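PDB 4MT4: CmeC from Campylobacter jejuni, which probably serves as the trimeric outer membrane channel through which a multidrug efflux system expels its substrates from the cell. Local coordinates for residues 376-387 with 428-439. Sequence-based numbering, arbitrary orientation.
Sequences RKTIRLQYDNAQ and FNNIKYSYANSI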
loop_
_atom_site.group_PDB
_atom_site.type_symbol
_atom_site.label_atom_id
_atom_site.label_comp_id
_atom_site.label_asym_id
_atom_site.label_seq_id
_atom_site.Cartn_x
_atom_site.Cartn_y
_atom_site.Cartn_z
ATOM N N ARG B 376 -13.881 21.433 12.752
ATOM C CA ARG B 376 -14.647 21.284 13.985
ATOM C C ARG B 376 -15.582 22.475 14.211
ATOM O O ARG B 376 -16.767 22.296 14.501
ATOM C CB ARG B 376 -13.697 21.114 15.176
ATOM C CG ARG B 376 -14.275 20.372 16.377
ATOM C CD ARG B 376 -15.224 21.247 17.186
ATOM N NE ARG B 376 -14.652 22.565 17.448
ATOM C CZ ARG B 376 -15.340 23.599 17.923
ATOM N NH1 ARG B 376 -16.634 23.474 18.187
ATOM N NH2 ARG B 376 -14.736 24.759 18.131
ATOM N N LYS B 377 -15.048 23.684 14.073
ATOM C CA LYS B 377 -15.831 24.889 14.319
ATOM C C LYS B 377 -16.775 25.206 13.159
ATOM O O LYS B 377 -17.816 25.830 13.352
ATOM C CB LYS B 377 -14.911 26.084 14.591
ATOM C CG LYS B 377 -14.100 26.554 13.394
ATOM C CD LYS B 377 -13.311 27.812 13.730
ATOM C CE LYS B 377 -12.592 28.365 12.510
ATOM N NZ LYS B 377 -11.813 29.591 12.842
ATOM N N THR B 378 -16.416 24.771 11.956
ATOM C CA THR B 378 -17.261 25.004 10.789
ATOM C C THR B 378 -18.478 24.087 10.814
ATOM O O THR B 378 -19.597 24.515 10.525
ATOM C CB THR B 378 -16.490 24.793 9.473
ATOM O OG1 THR B 378 -15.367 25.682 9.426
ATOM C CG2 THR B 378 -17.393 25.067 8.277
ATOM N N ILE B 379 -18.254 22.825 11.167
ATOM C CA ILE B 379 -19.336 21.855 11.272
ATOM C C ILE B 379 -20.237 22.209 12.459
ATOM O O ILE B 379 -21.431 21.900 12.465
ATOM C CB ILE B 379 -18.788 20.415 11.413
ATOM C CG1 ILE B 379 -17.969 20.034 10.179
ATOM C CG2 ILE B 379 -19.916 19.417 11.575
ATOM C CD1 ILE B 379 -17.255 18.707 10.305
ATOM N N ARG B 380 -19.663 22.885 13.451
ATOM C CA ARG B 380 -20.439 23.375 14.586
ATOM C C ARG B 380 -21.499 24.369 14.117
ATOM O O ARG B 380 -22.627 24.371 14.613
ATOM C CB ARG B 380 -19.525 24.029 15.626
ATOM C CG ARG B 380 -20.260 24.591 16.831
ATOM C CD ARG B 380 -21.080 23.520 17.531
ATOM N NE ARG B 380 -21.803 24.055 18.680
ATOM C CZ ARG B 380 -23.007 24.614 18.609
ATOM N NH1 ARG B 380 -23.628 24.713 17.443
ATOM N NH2 ARG B 380 -23.590 25.075 19.708
ATOM N N LEU B 381 -21.129 25.207 13.153
ATOM C CA LEU B 381 -22.068 26.139 12.545
ATOM C C LEU B 381 -23.112 25.382 11.734
ATOM O O LEU B 381 -24.297 25.712 11.768
ATOM C CB LEU B 381 -21.336 27.143 11.652
ATOM C CG LEU B 381 -20.340 28.080 12.335
ATOM C CD1 LEU B 381 -19.665 28.979 11.309
ATOM C CD2 LEU B 381 -21.032 28.908 13.405
ATOM N N GLN B 382 -22.654 24.363 11.010
ATOM C CA GLN B 382 -23.531 23.531 10.192
ATOM C C GLN B 382 -24.589 22.827 11.032
ATOM O O GLN B 382 -25.686 22.545 10.549
ATOM C CB GLN B 382 -22.718 22.494 9.417
ATOM C CG GLN B 382 -21.847 23.073 8.316
ATOM C CD GLN B 382 -21.153 22.000 7.501
ATOM O OE1 GLN B 382 -21.210 22.003 6.273
ATOM N NE2 GLN B 382 -20.487 21.076 8.185
ATOM N N TYR B 383 -24.255 22.540 12.287
ATOM C CA TYR B 383 -25.186 21.888 13.201
ATOM C C TYR B 383 -26.424 22.752 13.408
ATOM O O TYR B 383 -27.553 22.266 13.337
ATOM C CB TYR B 383 -24.512 21.602 14.544
ATOM C CG TYR B 383 -25.233 20.579 15.393
ATOM C CD1 TYR B 383 -26.333 20.933 16.164
ATOM C CD2 TYR B 383 -24.807 19.258 15.426
ATOM C CE1 TYR B 383 -26.992 19.997 16.942
ATOM C CE2 TYR B 383 -25.458 18.316 16.201
ATOM C CZ TYR B 383 -26.549 18.691 16.957
ATOM O OH TYR B 383 -27.200 17.754 17.729
ATOM N N ASP B 384 -26.201 24.040 13.659
ATOM C CA ASP B 384 -27.293 24.985 13.855
ATOM C C ASP B 384 -28.060 25.217 12.558
ATOM O O ASP B 384 -29.279 25.378 12.568
ATOM C CB ASP B 384 -26.765 26.315 14.396
ATOM C CG ASP B 384 -26.196 26.188 15.798
ATOM O OD1 ASP B 384 -26.567 25.228 16.505
ATOM O OD2 ASP B 384 -25.384 27.050 16.196
ATOM N N ASN B 385 -27.336 25.235 11.443
ATOM C CA ASN B 385 -27.954 25.432 10.138
ATOM C C ASN B 385 -28.861 24.268 9.757
ATOM O O ASN B 385 -30.008 24.468 9.361
ATOM C CB ASN B 385 -26.888 25.625 9.061
ATOM C CG ASN B 385 -26.014 26.840 9.312
ATOM O OD1 ASN B 385 -24.789 26.767 9.206
ATOM N ND2 ASN B 385 -26.639 27.961 9.650
ATOM N N ALA B 386 -28.341 23.052 9.885
ATOM C CA ALA B 386 -29.080 21.854 9.500
ATOM C C ALA B 386 -30.272 21.606 10.419
ATOM O O ALA B 386 -31.285 21.047 9.998
ATOM C CB ALA B 386 -28.158 20.644 9.495
ATOM N N GLN B 387 -30.148 22.021 11.675
ATOM C CA GLN B 387 -31.232 21.865 12.637
ATOM C C GLN B 387 -32.371 22.823 12.319
ATOM O O GLN B 387 -33.541 22.439 12.326
ATOM C CB GLN B 387 -30.731 22.101 14.062
ATOM C CG GLN B 387 -31.765 21.809 15.137
ATOM C CD GLN B 387 -31.237 22.055 16.538
ATOM O OE1 GLN B 387 -30.624 23.087 16.810
ATOM N NE2 GLN B 387 -31.466 21.100 17.433
ATOM N N PHE B 428 -29.474 16.615 8.419
ATOM C CA PHE B 428 -29.192 16.990 9.800
ATOM C C PHE B 428 -28.564 15.833 10.567
ATOM O O PHE B 428 -27.699 16.043 11.417
ATOM C CB PHE B 428 -30.466 17.458 10.507
ATOM C CG PHE B 428 -30.249 17.861 11.939
ATOM C CD1 PHE B 428 -29.204 18.701 12.285
ATOM C CD2 PHE B 428 -31.097 17.411 12.934
ATOM C CE1 PHE B 428 -29.002 19.074 13.598
ATOM C CE2 PHE B 428 -30.905 17.783 14.250
ATOM C CZ PHE B 428 -29.854 18.617 14.583
ATOM N N ASN B 429 -29.006 14.614 10.270
ATOM C CA ASN B 429 -28.407 13.423 10.859
ATOM C C ASN B 429 -26.942 13.290 10.462
ATOM O O ASN B 429 -26.086 12.994 11.295
ATOM C CB ASN B 429 -29.171 12.165 10.442
ATOM C CG ASN B 429 -30.528 12.055 11.106
ATOM O OD1 ASN B 429 -30.739 12.573 12.201
ATOM N ND2 ASN B 429 -31.453 11.368 10.449
ATOM N N ASN B 430 -26.663 13.518 9.183
ATOM C CA ASN B 430 -25.308 13.413 8.656
ATOM C C ASN B 430 -24.367 14.458 9.245
ATOM O O ASN B 430 -23.205 14.169 9.516
ATOM C CB ASN B 430 -25.329 13.527 7.132
ATOM C CG ASN B 430 -26.072 12.382 6.472
ATOM O OD1 ASN B 430 -26.615 11.509 7.150
ATOM N ND2 ASN B 430 -26.106 12.383 5.145
ATOM N N ILE B 431 -24.874 15.672 9.435
ATOM C CA ILE B 431 -24.100 16.744 10.051
ATOM C C ILE B 431 -23.845 16.442 11.524
ATOM O O ILE B 431 -22.756 16.686 12.043
ATOM C CB ILE B 431 -24.818 18.107 9.926
ATOM C CG1 ILE B 431 -24.912 18.527 8.459
ATOM C CG2 ILE B 431 -24.099 19.179 10.735
ATOM C CD1 ILE B 431 -23.573 18.737 7.795
ATOM N N LYS B 432 -24.862 15.895 12.182
ATOM C CA LYS B 432 -24.813 15.610 13.612
ATOM C C LYS B 432 -23.647 14.697 13.986
ATOM O O LYS B 432 -22.945 14.941 14.970
ATOM C CB LYS B 432 -26.131 14.978 14.057
ATOM C CG LYS B 432 -26.297 14.855 15.561
ATOM C CD LYS B 432 -27.680 14.325 15.901
ATOM C CE LYS B 432 -28.767 15.145 15.219
ATOM N NZ LYS B 432 -30.128 14.574 15.421
ATOM N N TYR B 433 -23.439 13.651 13.191
ATOM C CA TYR B 433 -22.409 12.661 13.487
ATOM C C TYR B 433 -21.114 12.966 12.746
ATOM O O TYR B 433 -20.067 12.396 13.047
ATOM C CB TYR B 433 -22.913 11.257 13.151
ATOM C CG TYR B 433 -24.085 10.849 14.015
ATOM C CD1 TYR B 433 -23.888 10.216 15.234
ATOM C CD2 TYR B 433 -25.387 11.124 13.622
ATOM C CE1 TYR B 433 -24.958 9.857 16.032
ATOM C CE2 TYR B 433 -26.461 10.771 14.410
ATOM C CZ TYR B 433 -26.244 10.137 15.614
ATOM O OH TYR B 433 -27.318 9.786 16.397
ATOM N N SER B 434 -21.188 13.872 11.778
ATOM C CA SER B 434 -19.980 14.419 11.181
ATOM C C SER B 434 -19.324 15.349 12.187
ATOM O O SER B 434 -18.107 15.527 12.183
ATOM C CB SER B 434 -20.284 15.163 9.879
ATOM O OG SER B 434 -20.757 14.275 8.882
ATOM N N TYR B 435 -20.141 15.941 13.052
ATOM C CA TYR B 435 -19.634 16.802 14.111
ATOM C C TYR B 435 -19.036 15.969 15.235
ATOM O O TYR B 435 -18.036 16.355 15.838
ATOM C CB TYR B 435 -20.736 17.709 14.664
ATOM C CG TYR B 435 -20.232 18.651 15.737
ATOM C CD1 TYR B 435 -19.462 19.759 15.406
ATOM C CD2 TYR B 435 -20.517 18.429 17.079
ATOM C CE1 TYR B 435 -18.991 20.619 16.382
ATOM C CE2 TYR B 435 -20.051 19.284 18.059
ATOM C CZ TYR B 435 -19.290 20.378 17.706
ATOM O OH TYR B 435 -18.825 21.234 18.682
ATOM N N ALA B 436 -19.661 14.828 15.512
ATOM C CA ALA B 436 -19.154 13.897 16.513
ATOM C C ALA B 436 -17.782 13.380 16.097
ATOM O O ALA B 436 -16.861 13.309 16.910
ATOM C CB ALA B 436 -20.124 12.741 16.711
ATOM N N ASN B 437 -17.652 13.032 14.821
ATOM C CA ASN B 437 -16.384 12.563 14.277
ATOM C C ASN B 437 -15.371 13.692 14.123
ATOM O O ASN B 437 -14.165 13.450 14.064
ATOM C CB ASN B 437 -16.600 11.875 12.928
ATOM C CG ASN B 437 -17.309 10.541 13.060
ATOM O OD1 ASN B 437 -17.439 10.000 14.157
ATOM N ND2 ASN B 437 -17.763 9.999 11.935
ATOM N N SER B 438 -15.865 14.924 14.052
ATOM C CA SER B 438 -14.989 16.086 13.964
ATOM C C SER B 438 -14.289 16.300 15.299
ATOM O O SER B 438 -13.154 16.773 15.348
ATOM C CB SER B 438 -15.772 17.339 13.565
ATOM O OG SER B 438 -16.560 17.817 14.642
ATOM N N ILE B 439 -14.977 15.946 16.380
ATOM C CA ILE B 439 -14.396 16.010 17.716
ATOM C C ILE B 439 -13.235 15.030 17.822
ATOM O O ILE B 439 -12.170 15.360 18.340
ATOM C CB ILE B 439 -15.435 15.687 18.810
ATOM C CG1 ILE B 439 -16.627 16.641 18.718
ATOM C CG2 ILE B 439 -14.801 15.766 20.187
ATOM C CD1 ILE B 439 -16.264 18.092 18.933
#
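Knobs-into-holes packing of an antiparallel coiled coil joins residues 376-387 to 428-439 in the alpha-helical barrel of this outer membrane factor, the two helical segments running at 158° with their axes 9.0 Å apart. Ile-379 is the knob from one side, seated among Ile-431, Ser-434, Tyr-435 and Ser-438; Ile-431 answers it, enclosed by Ile-379, Gln-382, Tyr-383 and Ala-386. The CG2 branch of Ile-379 lies 3.6 Å from Tyr-435 CB, while its CD1 reaches Ser-438 CB. At one end, Phe-428 directs its edge at the face of Tyr-383 in a T-shaped pair, centroids 5.3 Å apart and planes at 73°, with CE1 above the centre of the tyrosine ring. Gln-387 CA and Lys-432 CE lie over opposite faces of the phenylalanine, and Ala-386 CB meets its edge, 3.6 Å from Phe-428 CD1. At the other end, Tyr-435, its CG trans to the backbone N (chi1 -178°), extends alongside Arg-376, whose NH1 donates to the tyrosine OH at 3.2 Å, close to the guanidinium plane. Arg-380 runs obliquely past the Tyr-435 ring, its CD 3.4 Å from Tyr-435 OH. The Arg-376 guanidinium is also tied through NH2 to Gly-21 O and the Glu-26 carboxylate, linking this helix pair to the N-terminal region. Helix 129-195 packs against Tyr-433 and Ala-436, whereas Thr-378 and Leu-381 face Leu-223 and Asn-219 of the second subunit.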